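CalG4 (Micromonospora echinospora, PDB 3IA7) is a GT-B-fold protein of the erythromycin biosynthesis protein CIII-like family, built from two domains with parallel beta-sheets and seen here with bound calcium ions. Local coordinates at residues G16-S21 with Y37-L42; T259-V264 with E358-L363; Q78-Y83 with N150-P155. All blocks are in the same frame, centred on the assembly; numbering follows the deposited sequence.

Overall arrangement
Interactions 1 and 3 belong to the domain with the seven-stranded parallel sheet, interaction 2 to the domain with the six-stranded one; the centres of interactions 1 and 2 lie about 36 Å apart, on opposite sides of the chain's centre. Interaction 1 is wholly buried and joins a helix to the next strand of a beta-alpha-beta unit by a hydroxyl relay, the chain just past the strand supplying a ligand to a calcium ion. Interaction 2 is mostly buried and pairs an indole with a helix glutamate and a valine. Interaction 3 is only partly buried, packing a helix on a loop by a CH-pi contact without a hydrogen bond. No two of the contacts touch, and they share no helix or strand.

Interaction 1: residues G16-S21 with Y37-L42; sequences GHVYPS and YVTTPL. With CA (calcium ion), chain C.
Ser21 OG is gripped from two directions: Tyr37 OH donates to it from the strand at 2.7 Å, and the serine hydroxyl in turn donates to Val18 O one turn back in its own helix at a short 2.5 Å. The second bond lies in the carbonyl plane and meets a lone pair of Val18 O. Ser21 OG approaches the phenol at its edge, in the plane of the ring. With CG anti to the backbone N (chi1 -165°), Tyr37 extends its ring from the strand to the helix, where the hydroxyl also bonds to Asn11. Both methyls of Val18 lie to one side of that hydroxyl, each 4.1 Å from Tyr37 OH, so the relay is buried beside apolar groups, with Val47 packing on both Val18 and Tyr37. Past the strand, Leu42 O binds the calcium ion at 2.3 Å, and Pro41 O accepts from one of its waters. Glu46 joins the same ion, with Gln225 and His297 of the second subunit, making it an intersubunit site. Helix segment 16-21 and strand segment 37-39 run roughly antiparallel, their axes 11.4 Å apart at closest approach, as expected for the return of the beta-alpha-beta unit that opens a Rossmann-like domain of the GT-B fold.

Interaction 2: residues T259-V264 with E358-L363; sequences TPWHVV and EAVERL
Trp261, on the loop that leads into strand 262-266, faces the helix segment 358-363 with its CA 9.9 Å from that of Glu361, a gap bridged by side chains alone. The indole reaches across it toward the helix. Its NE1 donates to Glu361 OE2 at 3.0 Å, a bond bent to 140° at the hydrogen and tilted out of the ring plane, although the oxygen stays at the ring edge. OE2 receives it on the anti lone pair, the one facing away from the other carboxylate oxygen, and the carboxylate and indole planes are only 21° apart. Glu361 reaches this place because CG stands anti to the carbonyl carbon (chi1 -81°) and the chain beyond is extended; it runs past the indole in the opposite sense, and its CG rests 4.0 Å from Trp261 CZ2. One residue earlier in the helix, Val360 brings CG1 to the six-membered ring, 3.9 Å from Trp261 CH2, meeting it obliquely. Phe256 stacks edge-to-face with the same indole and also touches Val360, while Leu234 packs on both. Trp261 N donates to Thr259 OG1 at 3.2 Å, forming an ST turn just before the strand. The contact thus divides the indole by polarity: its six-membered ring meets the methyl of Val360, and the N-H of this buried tryptophan is met by the carboxylate of a partly exposed glutamate. Bent and directed to the anti lone pair, that bond is probably of moderate strength, yet it gives the indole N-H an acceptor that is probably charged.

Interaction 3: residues Q78-Y83 with N150-P155; sequences QLHLVY and NGQRHP
His80 and Pro155 form the tight part of this contact, a CH-pi interaction in which Pro155 CB stands over the centre of the imidazole, 3.9 Å from the centroid of the His80 ring and 7° off its normal. Because CB is so nearly centred, the ring atoms are almost evenly spaced from it, with CG nearest at 3.9 Å. The two side chains cross at about a right angle. His80 takes the rotamer with CG anti to the carbonyl carbon (chi1 -60°), which sends the ring off helix 75-98 to lie across the proline.

Toward Gln152 the fit is looser. The amide comes obliquely at the far end of the imidazole, its plane turned 40° from the ring, and Gln152 NE2 to His80 NE2 is 3.7 Å, a van der Waals approach and not a hydrogen bond. The amide has a hydrogen bond within the loop, where Asn150 ND2 donates to Gln152 OE1 at 3.2 Å, in the carbonyl plane of the acceptor, which probably helps hold it. Between those two residues Gly151 takes a positive phi and closes helix 142-150 with a Schellman motif. Arg153, on the exposed side, adds little beyond its backbone: its side chain leads away, and its NE bonds to Asp157 O.

No hydrogen bond joins the two segments, so shape and ring-face contact carry the association. Val161 of helix 159-170 packs against both His80 and Pro155, and Trp147 of helix 142-150 touches Gln152 and Pro155; the loop joining these two helices is thereby seated against helix 75-98.

Interaction 1: residues G16-S21 with Y37-L42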
ATOM      1  N   GLY A  16      -7.724  12.494  -3.609  1.00 11.22           N
ATOM      2  CA  GLY A  16      -6.429  13.145  -3.740  1.00 10.40           C
ATOM      3  C   GLY A  16      -5.966  13.841  -2.466  1.00 11.49           C
ATOM      4  O   GLY A  16      -4.776  14.080  -2.294  1.00  9.21           O
ATOM      5  N   HIS A  17      -6.907  14.169  -1.587  1.00 10.61           N
ATOM      6  CA  HIS A  17      -6.615  14.842  -0.328  1.00 11.95           C
ATOM      7  C   HIS A  17      -6.549  13.820   0.788  1.00 12.35           C
ATOM      8  O   HIS A  17      -5.659  13.894   1.640  1.00 13.64           O
ATOM      9  CB  HIS A  17      -7.699  15.878  -0.021  1.00 11.04           C
ATOM     10  CG  HIS A  17      -7.638  17.059  -0.941  1.00 12.88           C
ATOM     11  ND1 HIS A  17      -6.861  18.163  -0.671  1.00 11.41           N
ATOM     12  CD2 HIS A  17      -8.184  17.268  -2.161  1.00 14.11           C
ATOM     13  CE1 HIS A  17      -6.953  19.022  -1.677  1.00 12.55           C
ATOM     14  NE2 HIS A  17      -7.767  18.511  -2.582  1.00 13.00           N
ATOM     15  N   VAL A  18      -7.422  12.820   0.733  1.00 11.66           N
ATOM     16  CA  VAL A  18      -7.496  11.867   1.838  1.00 12.09           C
ATOM     17  C   VAL A  18      -6.337  10.855   1.784  1.00 11.01           C
ATOM     18  O   VAL A  18      -5.657  10.622   2.795  1.00  9.27           O
ATOM     19  CB  VAL A  18      -8.923  11.214   1.897  1.00 11.89           C
ATOM     20  CG1 VAL A  18      -8.981  10.003   2.806  1.00 13.04           C
ATOM     21  CG2 VAL A  18      -9.966  12.257   2.355  1.00 10.93           C
ATOM     22  N   TYR A  19      -6.108  10.276   0.613  1.00 10.22           N
ATOM     23  CA  TYR A  19      -5.220   9.098   0.514  1.00 11.43           C
ATOM     24  C   TYR A  19      -3.777   9.334   0.995  1.00 11.67           C
ATOM     25  O   TYR A  19      -3.300   8.560   1.826  1.00 10.56           O
ATOM     26  CB  TYR A  19      -5.295   8.407  -0.862  1.00 12.22           C
ATOM     27  CG  TYR A  19      -4.182   7.364  -1.047  1.00 17.32           C
ATOM     28  CD1 TYR A  19      -4.360   6.030  -0.624  1.00 19.98           C
ATOM     29  CD2 TYR A  19      -2.936   7.718  -1.631  1.00 20.24           C
ATOM     30  CE1 TYR A  19      -3.334   5.060  -0.782  1.00 20.16           C
ATOM     31  CE2 TYR A  19      -1.905   6.750  -1.800  1.00 22.11           C
ATOM     32  CZ  TYR A  19      -2.115   5.433  -1.371  1.00 19.54           C
ATOM     33  OH  TYR A  19      -1.100   4.488  -1.521  1.00 20.63           O
ATOM     34  N   PRO A  20      -3.120  10.417   0.546  1.00 11.94           N
ATOM     35  CA  PRO A  20      -1.747  10.641   0.996  1.00 13.48           C
ATOM     36  C   PRO A  20      -1.590  10.774   2.545  1.00 13.22           C
ATOM     37  O   PRO A  20      -0.577  10.370   3.071  1.00 15.87           O
ATOM     38  CB  PRO A  20      -1.362  11.948   0.294  1.00 12.35           C
ATOM     39  CG  PRO A  20      -2.275  12.029  -0.895  1.00 15.07           C
ATOM     40  CD  PRO A  20      -3.566  11.484  -0.377  1.00 12.77           C
ATOM     41  N   SER A  21      -2.614  11.257   3.224  1.00 14.88           N
ATOM     42  CA  SER A  21      -2.654  11.485   4.709  1.00 14.34           C
ATOM     43  C   SER A  21      -2.722  10.161   5.471  1.00 15.00           C
ATOM     44  O   SER A  21      -2.346  10.103   6.632  1.00 13.32           O
ATOM     45  CB  SER A  21      -3.916  12.307   5.119  1.00 14.64           C
ATOM     46  OG  SER A  21      -5.198  11.558   5.117  1.00 13.81           O
ATOM     47  N   TYR A  37     -10.653  12.202  12.993  1.00  8.93           N
ATOM     48  CA  TYR A  37     -10.442  12.584  11.617  1.00  9.01           C
ATOM     49  C   TYR A  37     -11.775  13.105  11.060  1.00  8.33           C
ATOM     50  O   TYR A  37     -12.786  12.366  11.062  1.00  8.73           O
ATOM     51  CB  TYR A  37      -9.910  11.368  10.812  1.00  8.54           C
ATOM     52  CG  TYR A  37      -9.303  11.714   9.435  1.00  9.96           C
ATOM     53  CD1 TYR A  37      -7.969  11.452   9.163  1.00 10.14           C
ATOM     54  CD2 TYR A  37     -10.094  12.212   8.397  1.00 11.99           C
ATOM     55  CE1 TYR A  37      -7.410  11.738   7.926  1.00 10.42           C
ATOM     56  CE2 TYR A  37      -9.538  12.525   7.129  1.00 10.23           C
ATOM     57  CZ  TYR A  37      -8.177  12.288   6.922  1.00 11.80           C
ATOM     58  OH  TYR A  37      -7.615  12.524   5.677  1.00 12.83           O
ATOM     59  N   VAL A  38     -11.761  14.370  10.600  1.00  8.35           N
ATOM     60  CA  VAL A  38     -12.952  14.977  10.002  1.00  8.95           C
ATOM     61  C   VAL A  38     -13.050  14.650   8.506  1.00  8.99           C
ATOM     62  O   VAL A  38     -12.150  15.002   7.679  1.00  9.21           O
ATOM     63  CB  VAL A  38     -12.995  16.527  10.239  1.00  7.13           C
ATOM     64  CG1 VAL A  38     -14.299  17.179   9.666  1.00  8.36           C
ATOM     65  CG2 VAL A  38     -12.780  16.878  11.765  1.00 11.32           C
ATOM     66  N   THR A  39     -14.155  13.997   8.148  1.00  9.01           N
ATOM     67  CA  THR A  39     -14.379  13.618   6.770  1.00  9.36           C
ATOM     68  C   THR A  39     -15.870  13.419   6.475  1.00  9.62           C
ATOM     69  O   THR A  39     -16.710  13.729   7.315  1.00  9.80           O
ATOM     70  CB  THR A  39     -13.547  12.361   6.358  1.00 10.63           C
ATOM     71  OG1 THR A  39     -13.568  12.241   4.922  1.00 12.70           O
ATOM     72  CG2 THR A  39     -14.114  11.054   7.095  1.00 11.71           C
ATOM     73  N   THR A  40     -16.202  12.979   5.264  1.00  8.99           N
ATOM     74  CA  THR A  40     -17.585  12.768   4.894  1.00  9.79           C
ATOM     75  C   THR A  40     -17.908  11.273   4.925  1.00  9.17           C
ATOM     76  O   THR A  40     -16.987  10.457   5.030  1.00  9.01           O
ATOM     77  CB  THR A  40     -17.861  13.296   3.464  1.00 10.44           C
ATOM     78  OG1 THR A  40     -17.037  12.597   2.501  1.00  9.03           O
ATOM     79  CG2 THR A  40     -17.670  14.798   3.383  1.00 10.86           C
ATOM     80  N   PRO A  41     -19.199  10.916   4.848  1.00  9.97           N
ATOM     81  CA  PRO A  41     -19.489   9.504   4.851  1.00 11.58           C
ATOM     82  C   PRO A  41     -18.737   8.733   3.749  1.00 11.14           C
ATOM     83  O   PRO A  41     -18.377   7.574   3.936  1.00 11.23           O
ATOM     84  CB  PRO A  41     -20.991   9.484   4.644  1.00 11.73           C
ATOM     85  CG  PRO A  41     -21.448  10.714   5.468  1.00 12.25           C
ATOM     86  CD  PRO A  41     -20.449  11.725   4.937  1.00 10.75           C
ATOM     87  N   LEU A  42     -18.509   9.399   2.613  1.00 10.02           N
ATOM     88  CA  LEU A  42     -17.833   8.763   1.460  1.00 11.04           C
ATOM     89  C   LEU A  42     -16.448   8.189   1.798  1.00  9.28           C
ATOM     90  O   LEU A  42     -15.997   7.223   1.193  1.00 10.35           O
ATOM     91  CB  LEU A  42     -17.708   9.768   0.292  1.00 11.53           C
ATOM     92  CG  LEU A  42     -17.136   9.277  -1.057  1.00 10.56           C
ATOM     93  CD1 LEU A  42     -17.833   8.014  -1.599  1.00 11.91           C
ATOM     94  CD2 LEU A  42     -17.197  10.456  -2.079  1.00 12.57           C
TER
HETATM   95 CA    CA C 402     -16.083   4.949   1.246  1.00 20.27          CA
HETATM   96  O   HOH W   1     -17.057   5.266   3.450  1.00 18.68           O
HETATM   97  O   HOH W   2     -18.460   4.884   0.755  1.00 18.80           O

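Interaction 2: residues T259-V264 with E358-L363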
ATOM      1  N   THR A 259       2.442  -5.235 -32.466  1.00 18.96           N
ATOM      2  CA  THR A 259       3.788  -4.776 -32.046  1.00 18.29           C
ATOM      3  C   THR A 259       4.153  -5.712 -30.875  1.00 18.11           C
ATOM      4  O   THR A 259       3.264  -6.328 -30.306  1.00 18.56           O
ATOM      5  CB  THR A 259       3.791  -3.331 -31.426  1.00 18.69           C
ATOM      6  OG1 THR A 259       3.134  -3.370 -30.156  1.00 18.29           O
ATOM      7  CG2 THR A 259       3.115  -2.285 -32.331  1.00 18.55           C
ATOM      8  N   PRO A 260       5.444  -5.803 -30.473  1.00 18.04           N
ATOM      9  CA  PRO A 260       5.759  -6.701 -29.366  1.00 17.37           C
ATOM     10  C   PRO A 260       5.298  -6.183 -27.999  1.00 16.20           C
ATOM     11  O   PRO A 260       5.451  -6.856 -27.019  1.00 14.85           O
ATOM     12  CB  PRO A 260       7.295  -6.738 -29.368  1.00 17.34           C
ATOM     13  CG  PRO A 260       7.674  -6.239 -30.745  1.00 18.70           C
ATOM     14  CD  PRO A 260       6.666  -5.180 -31.004  1.00 18.70           C
ATOM     15  N   TRP A 261       4.731  -4.995 -27.937  1.00 16.05           N
ATOM     16  CA  TRP A 261       4.344  -4.465 -26.628  1.00 15.86           C
ATOM     17  C   TRP A 261       3.248  -5.273 -25.993  1.00 16.12           C
ATOM     18  O   TRP A 261       2.440  -5.881 -26.684  1.00 15.97           O
ATOM     19  CB  TRP A 261       3.877  -3.020 -26.723  1.00 15.43           C
ATOM     20  CG  TRP A 261       4.999  -2.026 -26.955  1.00 18.31           C
ATOM     21  CD1 TRP A 261       5.554  -1.688 -28.155  1.00 18.94           C
ATOM     22  CD2 TRP A 261       5.633  -1.209 -25.970  1.00 16.84           C
ATOM     23  NE1 TRP A 261       6.513  -0.725 -27.972  1.00 20.05           N
ATOM     24  CE2 TRP A 261       6.582  -0.411 -26.642  1.00 21.26           C
ATOM     25  CE3 TRP A 261       5.489  -1.074 -24.571  1.00 18.00           C
ATOM     26  CZ2 TRP A 261       7.377   0.518 -25.983  1.00 19.06           C
ATOM     27  CZ3 TRP A 261       6.309  -0.164 -23.899  1.00 18.34           C
ATOM     28  CH2 TRP A 261       7.217   0.636 -24.606  1.00 17.73           C
ATOM     29  N   HIS A 262       3.228  -5.261 -24.667  1.00 17.23           N
ATOM     30  CA  HIS A 262       2.070  -5.745 -23.909  1.00 16.84           C
ATOM     31  C   HIS A 262       1.512  -4.576 -23.136  1.00 17.74           C
ATOM     32  O   HIS A 262       2.238  -3.934 -22.325  1.00 16.52           O
ATOM     33  CB  HIS A 262       2.421  -6.882 -22.958  1.00 16.85           C
ATOM     34  CG  HIS A 262       1.208  -7.432 -22.247  1.00 19.18           C
ATOM     35  ND1 HIS A 262       0.386  -8.392 -22.809  1.00 23.40           N
ATOM     36  CD2 HIS A 262       0.658  -7.125 -21.051  1.00 21.54           C
ATOM     37  CE1 HIS A 262      -0.602  -8.673 -21.971  1.00 22.33           C
ATOM     38  NE2 HIS A 262      -0.465  -7.908 -20.905  1.00 19.73           N
ATOM     39  N   VAL A 263       0.226  -4.295 -23.362  1.00 17.54           N
ATOM     40  CA  VAL A 263      -0.386  -3.056 -22.812  1.00 17.70           C
ATOM     41  C   VAL A 263      -1.396  -3.432 -21.717  1.00 16.80           C
ATOM     42  O   VAL A 263      -2.310  -4.269 -21.941  1.00 16.40           O
ATOM     43  CB  VAL A 263      -1.064  -2.203 -23.947  1.00 18.40           C
ATOM     44  CG1 VAL A 263      -1.765  -0.921 -23.342  1.00 16.60           C
ATOM     45  CG2 VAL A 263      -0.003  -1.820 -25.032  1.00 18.47           C
ATOM     46  N   VAL A 264      -1.246  -2.811 -20.550  1.00 16.32           N
ATOM     47  CA  VAL A 264      -2.236  -2.960 -19.475  1.00 17.14           C
ATOM     48  C   VAL A 264      -2.969  -1.639 -19.291  1.00 16.83           C
ATOM     49  O   VAL A 264      -2.329  -0.615 -19.024  1.00 16.91           O
ATOM     50  CB  VAL A 264      -1.591  -3.385 -18.136  1.00 16.72           C
ATOM     51  CG1 VAL A 264      -2.679  -3.509 -17.044  1.00 17.02           C
ATOM     52  CG2 VAL A 264      -0.765  -4.659 -18.306  1.00 13.90           C
ATOM     53  N   GLU A 358       4.257   6.023 -31.479  1.00 15.15           N
ATOM     54  CA  GLU A 358       5.560   6.689 -31.724  1.00 16.25           C
ATOM     55  C   GLU A 358       6.020   7.523 -30.515  1.00 15.04           C
ATOM     56  O   GLU A 358       7.193   7.501 -30.135  1.00 15.17           O
ATOM     57  CB  GLU A 358       5.574   7.517 -33.034  1.00 15.01           C
ATOM     58  CG  GLU A 358       5.317   6.686 -34.306  1.00 15.97           C
ATOM     59  CD  GLU A 358       5.280   7.523 -35.597  1.00 17.51           C
ATOM     60  OE1 GLU A 358       5.303   8.771 -35.529  1.00 17.83           O
ATOM     61  OE2 GLU A 358       5.227   6.925 -36.683  1.00 18.75           O
ATOM     62  N   ALA A 359       5.089   8.240 -29.901  1.00 14.84           N
ATOM     63  CA  ALA A 359       5.405   9.016 -28.705  1.00 15.70           C
ATOM     64  C   ALA A 359       5.924   8.140 -27.551  1.00 15.52           C
ATOM     65  O   ALA A 359       6.899   8.477 -26.858  1.00 16.47           O
ATOM     66  CB  ALA A 359       4.149   9.817 -28.253  1.00 16.42           C
ATOM     67  N   VAL A 360       5.266   7.019 -27.331  1.00 15.06           N
ATOM     68  CA  VAL A 360       5.663   6.113 -26.251  1.00 14.88           C
ATOM     69  C   VAL A 360       7.013   5.481 -26.606  1.00 14.99           C
ATOM     70  O   VAL A 360       7.896   5.343 -25.745  1.00 15.70           O
ATOM     71  CB  VAL A 360       4.583   5.012 -26.020  1.00 15.34           C
ATOM     72  CG1 VAL A 360       5.129   3.851 -25.175  1.00 13.46           C
ATOM     73  CG2 VAL A 360       3.271   5.642 -25.364  1.00 16.83           C
ATOM     74  N   GLU A 361       7.203   5.114 -27.878  1.00 14.06           N
ATOM     75  CA  GLU A 361       8.443   4.440 -28.222  1.00 14.50           C
ATOM     76  C   GLU A 361       9.635   5.392 -28.052  1.00 13.84           C
ATOM     77  O   GLU A 361      10.680   5.015 -27.516  1.00 13.86           O
ATOM     78  CB  GLU A 361       8.362   3.811 -29.608  1.00 15.55           C
ATOM     79  CG  GLU A 361       7.621   2.460 -29.478  1.00 17.26           C
ATOM     80  CD  GLU A 361       7.366   1.735 -30.786  1.00 22.92           C
ATOM     81  OE1 GLU A 361       7.670   2.252 -31.898  1.00 23.46           O
ATOM     82  OE2 GLU A 361       6.858   0.608 -30.684  1.00 25.80           O
ATOM     83  N   ARG A 362       9.444   6.631 -28.491  1.00 13.42           N
ATOM     84  CA  ARG A 362      10.487   7.645 -28.412  1.00 15.56           C
ATOM     85  C   ARG A 362      10.853   7.887 -26.936  1.00 14.57           C
ATOM     86  O   ARG A 362      12.027   7.932 -26.576  1.00 14.97           O
ATOM     87  CB  ARG A 362       9.981   8.921 -29.047  1.00 15.03           C
ATOM     88  CG  ARG A 362      10.791  10.123 -28.727  1.00 19.66           C
ATOM     89  CD  ARG A 362      10.264  11.316 -29.479  1.00 22.86           C
ATOM     90  NE  ARG A 362      10.164  11.035 -30.909  1.00 21.65           N
ATOM     91  CZ  ARG A 362      11.205  11.068 -31.751  1.00 26.84           C
ATOM     92  NH1 ARG A 362      12.439  11.341 -31.301  1.00 27.83           N
ATOM     93  NH2 ARG A 362      11.019  10.832 -33.041  1.00 22.59           N
ATOM     94  N   LEU A 363       9.840   8.046 -26.107  1.00 15.46           N
ATOM     95  CA  LEU A 363      10.034   8.339 -24.663  1.00 14.88           C
ATOM     96  C   LEU A 363      10.751   7.151 -23.988  1.00 14.99           C
ATOM     97  O   LEU A 363      11.747   7.326 -23.252  1.00 14.97           O
ATOM     98  CB  LEU A 363       8.695   8.603 -23.964  1.00 16.73           C
ATOM     99  CG  LEU A 363       9.121   8.665 -22.468  1.00 18.17           C
ATOM    100  CD1 LEU A 363       9.427  10.097 -22.078  1.00 18.23           C
ATOM    101  CD2 LEU A 363       8.220   7.905 -21.544  1.00 21.69           C
TER

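Interaction 3: residues Q78-Y83 with N150-P155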
ATOM      1  N   GLN A  78     -18.031  32.507  -7.218  1.00 24.22           N
ATOM      2  CA  GLN A  78     -18.805  31.398  -6.660  1.00 23.58           C
ATOM      3  C   GLN A  78     -17.919  30.237  -6.246  1.00 22.52           C
ATOM      4  O   GLN A  78     -18.143  29.630  -5.198  1.00 21.33           O
ATOM      5  CB  GLN A  78     -19.891  30.932  -7.633  1.00 24.18           C
ATOM      6  CG  GLN A  78     -21.013  31.969  -7.823  1.00 24.21           C
ATOM      7  CD  GLN A  78     -21.509  32.523  -6.495  1.00 29.44           C
ATOM      8  OE1 GLN A  78     -21.673  31.774  -5.506  1.00 29.07           O
ATOM      9  NE2 GLN A  78     -21.725  33.839  -6.449  1.00 30.74           N
ATOM     10  N   LEU A  79     -16.912  29.946  -7.070  1.00 21.97           N
ATOM     11  CA  LEU A  79     -15.930  28.938  -6.734  1.00 22.12           C
ATOM     12  C   LEU A  79     -15.175  29.272  -5.462  1.00 21.06           C
ATOM     13  O   LEU A  79     -14.997  28.391  -4.619  1.00 20.79           O
ATOM     14  CB  LEU A  79     -14.920  28.736  -7.863  1.00 22.28           C
ATOM     15  CG  LEU A  79     -15.451  28.169  -9.171  1.00 25.24           C
ATOM     16  CD1 LEU A  79     -14.246  28.046 -10.125  1.00 27.39           C
ATOM     17  CD2 LEU A  79     -16.115  26.811  -8.924  1.00 30.14           C
ATOM     18  N   HIS A  80     -14.673  30.507  -5.348  1.00 19.32           N
ATOM     19  CA  HIS A  80     -14.041  30.925  -4.096  1.00 18.83           C
ATOM     20  C   HIS A  80     -14.985  30.850  -2.897  1.00 17.89           C
ATOM     21  O   HIS A  80     -14.549  30.524  -1.791  1.00 17.19           O
ATOM     22  CB  HIS A  80     -13.498  32.339  -4.176  1.00 17.44           C
ATOM     23  CG  HIS A  80     -12.454  32.534  -5.245  1.00 19.49           C
ATOM     24  ND1 HIS A  80     -11.510  31.574  -5.540  1.00 18.80           N
ATOM     25  CD2 HIS A  80     -12.176  33.594  -6.037  1.00 18.76           C
ATOM     26  CE1 HIS A  80     -10.705  32.027  -6.487  1.00 22.76           C
ATOM     27  NE2 HIS A  80     -11.101  33.246  -6.818  1.00 20.28           N
ATOM     28  N   LEU A  81     -16.235  31.238  -3.086  1.00 17.41           N
ATOM     29  CA  LEU A  81     -17.185  31.220  -1.951  1.00 18.44           C
ATOM     30  C   LEU A  81     -17.488  29.804  -1.479  1.00 17.19           C
ATOM     31  O   LEU A  81     -17.630  29.571  -0.258  1.00 17.90           O
ATOM     32  CB  LEU A  81     -18.491  32.009  -2.238  1.00 17.63           C
ATOM     33  CG  LEU A  81     -18.268  33.530  -2.403  1.00 17.73           C
ATOM     34  CD1 LEU A  81     -19.565  34.182  -2.876  1.00 18.80           C
ATOM     35  CD2 LEU A  81     -17.774  34.187  -1.119  1.00 18.98           C
ATOM     36  N   VAL A  82     -17.558  28.854  -2.417  1.00 17.30           N
ATOM     37  CA  VAL A  82     -17.817  27.466  -2.016  1.00 17.55           C
ATOM     38  C   VAL A  82     -16.604  26.920  -1.261  1.00 16.73           C
ATOM     39  O   VAL A  82     -16.772  26.111  -0.369  1.00 16.30           O
ATOM     40  CB  VAL A  82     -18.271  26.493  -3.188  1.00 18.40           C
ATOM     41  CG1 VAL A  82     -17.170  26.226  -4.184  1.00 19.43           C
ATOM     42  CG2 VAL A  82     -18.722  25.163  -2.601  1.00 18.50           C
ATOM     43  N   TYR A  83     -15.413  27.371  -1.631  1.00 16.72           N
ATOM     44  CA  TYR A  83     -14.162  26.978  -0.946  1.00 16.57           C
ATOM     45  C   TYR A  83     -14.234  27.417   0.527  1.00 15.86           C
ATOM     46  O   TYR A  83     -13.921  26.638   1.461  1.00 14.93           O
ATOM     47  CB  TYR A  83     -12.964  27.643  -1.654  1.00 16.15           C
ATOM     48  CG  TYR A  83     -11.637  27.426  -0.960  1.00 18.56           C
ATOM     49  CD1 TYR A  83     -10.948  26.202  -1.094  1.00 17.68           C
ATOM     50  CD2 TYR A  83     -11.068  28.422  -0.141  1.00 16.22           C
ATOM     51  CE1 TYR A  83      -9.712  26.000  -0.444  1.00 18.81           C
ATOM     52  CE2 TYR A  83      -9.846  28.222   0.507  1.00 18.15           C
ATOM     53  CZ  TYR A  83      -9.184  27.010   0.349  1.00 15.47           C
ATOM     54  OH  TYR A  83      -7.980  26.776   0.968  1.00 18.39           O
ATOM     55  N   ASN A 150      -4.274  32.338 -15.221  1.00 27.99           N
ATOM     56  CA  ASN A 150      -5.701  32.533 -15.550  1.00 28.20           C
ATOM     57  C   ASN A 150      -6.170  33.993 -15.684  1.00 27.28           C
ATOM     58  O   ASN A 150      -7.313  34.253 -16.115  1.00 27.45           O
ATOM     59  CB  ASN A 150      -6.570  31.808 -14.527  1.00 29.34           C
ATOM     60  CG  ASN A 150      -6.480  30.318 -14.656  1.00 31.55           C
ATOM     61  OD1 ASN A 150      -6.244  29.811 -15.749  1.00 36.26           O
ATOM     62  ND2 ASN A 150      -6.689  29.595 -13.548  1.00 33.15           N
ATOM     63  N   GLY A 151      -5.301  34.940 -15.328  1.00 25.92           N
ATOM     64  CA  GLY A 151      -5.677  36.367 -15.266  1.00 24.51           C
ATOM     65  C   GLY A 151      -6.762  36.676 -14.235  1.00 23.96           C
ATOM     66  O   GLY A 151      -7.486  37.668 -14.365  1.00 22.69           O
ATOM     67  N   GLN A 152      -6.882  35.851 -13.197  1.00 22.13           N
ATOM     68  CA  GLN A 152      -7.858  36.169 -12.138  1.00 22.76           C
ATOM     69  C   GLN A 152      -7.193  36.791 -10.886  1.00 20.46           C
ATOM     70  O   GLN A 152      -6.014  36.592 -10.629  1.00 18.87           O
ATOM     71  CB  GLN A 152      -8.759  34.954 -11.793  1.00 22.75           C
ATOM     72  CG  GLN A 152      -8.029  33.777 -11.215  1.00 26.32           C
ATOM     73  CD  GLN A 152      -8.881  32.500 -11.077  1.00 27.07           C
ATOM     74  OE1 GLN A 152      -8.585  31.490 -11.725  1.00 32.13           O
ATOM     75  NE2 GLN A 152      -9.903  32.526 -10.190  1.00 29.95           N
ATOM     76  N   ARG A 153      -7.970  37.550 -10.119  1.00 18.84           N
ATOM     77  CA  ARG A 153      -7.511  38.123  -8.845  1.00 17.47           C
ATOM     78  C   ARG A 153      -7.329  37.088  -7.738  1.00 17.61           C
ATOM     79  O   ARG A 153      -8.066  36.118  -7.687  1.00 17.55           O
ATOM     80  CB  ARG A 153      -8.515  39.179  -8.380  1.00 16.24           C
ATOM     81  CG  ARG A 153      -8.672  40.295  -9.438  1.00 14.51           C
ATOM     82  CD  ARG A 153      -9.796  41.262  -9.085  1.00 14.35           C
ATOM     83  NE  ARG A 153      -9.557  42.071  -7.875  1.00 14.07           N
ATOM     84  CZ  ARG A 153      -8.886  43.228  -7.829  1.00 13.53           C
ATOM     85  NH1 ARG A 153      -8.322  43.754  -8.912  1.00  9.53           N
ATOM     86  NH2 ARG A 153      -8.765  43.867  -6.669  1.00 14.25           N
ATOM     87  N   HIS A 154      -6.392  37.344  -6.827  1.00 17.59           N
ATOM     88  CA  HIS A 154      -6.263  36.563  -5.598  1.00 18.11           C
ATOM     89  C   HIS A 154      -7.661  36.605  -4.961  1.00 17.22           C
ATOM     90  O   HIS A 154      -8.301  37.655  -4.963  1.00 16.71           O
ATOM     91  CB  HIS A 154      -5.215  37.197  -4.651  1.00 18.50           C
ATOM     92  CG  HIS A 154      -4.797  36.296  -3.515  1.00 19.09           C
ATOM     93  ND1 HIS A 154      -5.626  35.985  -2.463  1.00 18.27           N
ATOM     94  CD2 HIS A 154      -3.626  35.641  -3.278  1.00 21.01           C
ATOM     95  CE1 HIS A 154      -4.999  35.163  -1.633  1.00 24.22           C
ATOM     96  NE2 HIS A 154      -3.781  34.935  -2.109  1.00 20.31           N
ATOM     97  N   PRO A 155      -8.156  35.461  -4.407  1.00 17.95           N
ATOM     98  CA  PRO A 155      -9.454  35.506  -3.733  1.00 16.91           C
ATOM     99  C   PRO A 155      -9.547  36.593  -2.662  1.00 16.27           C
ATOM    100  O   PRO A 155     -10.614  37.137  -2.443  1.00 16.17           O
ATOM    101  CB  PRO A 155      -9.585  34.117  -3.065  1.00 17.33           C
ATOM    102  CG  PRO A 155      -8.298  33.448  -3.257  1.00 17.13           C
ATOM    103  CD  PRO A 155      -7.594  34.101  -4.426  1.00 17.63           C
TER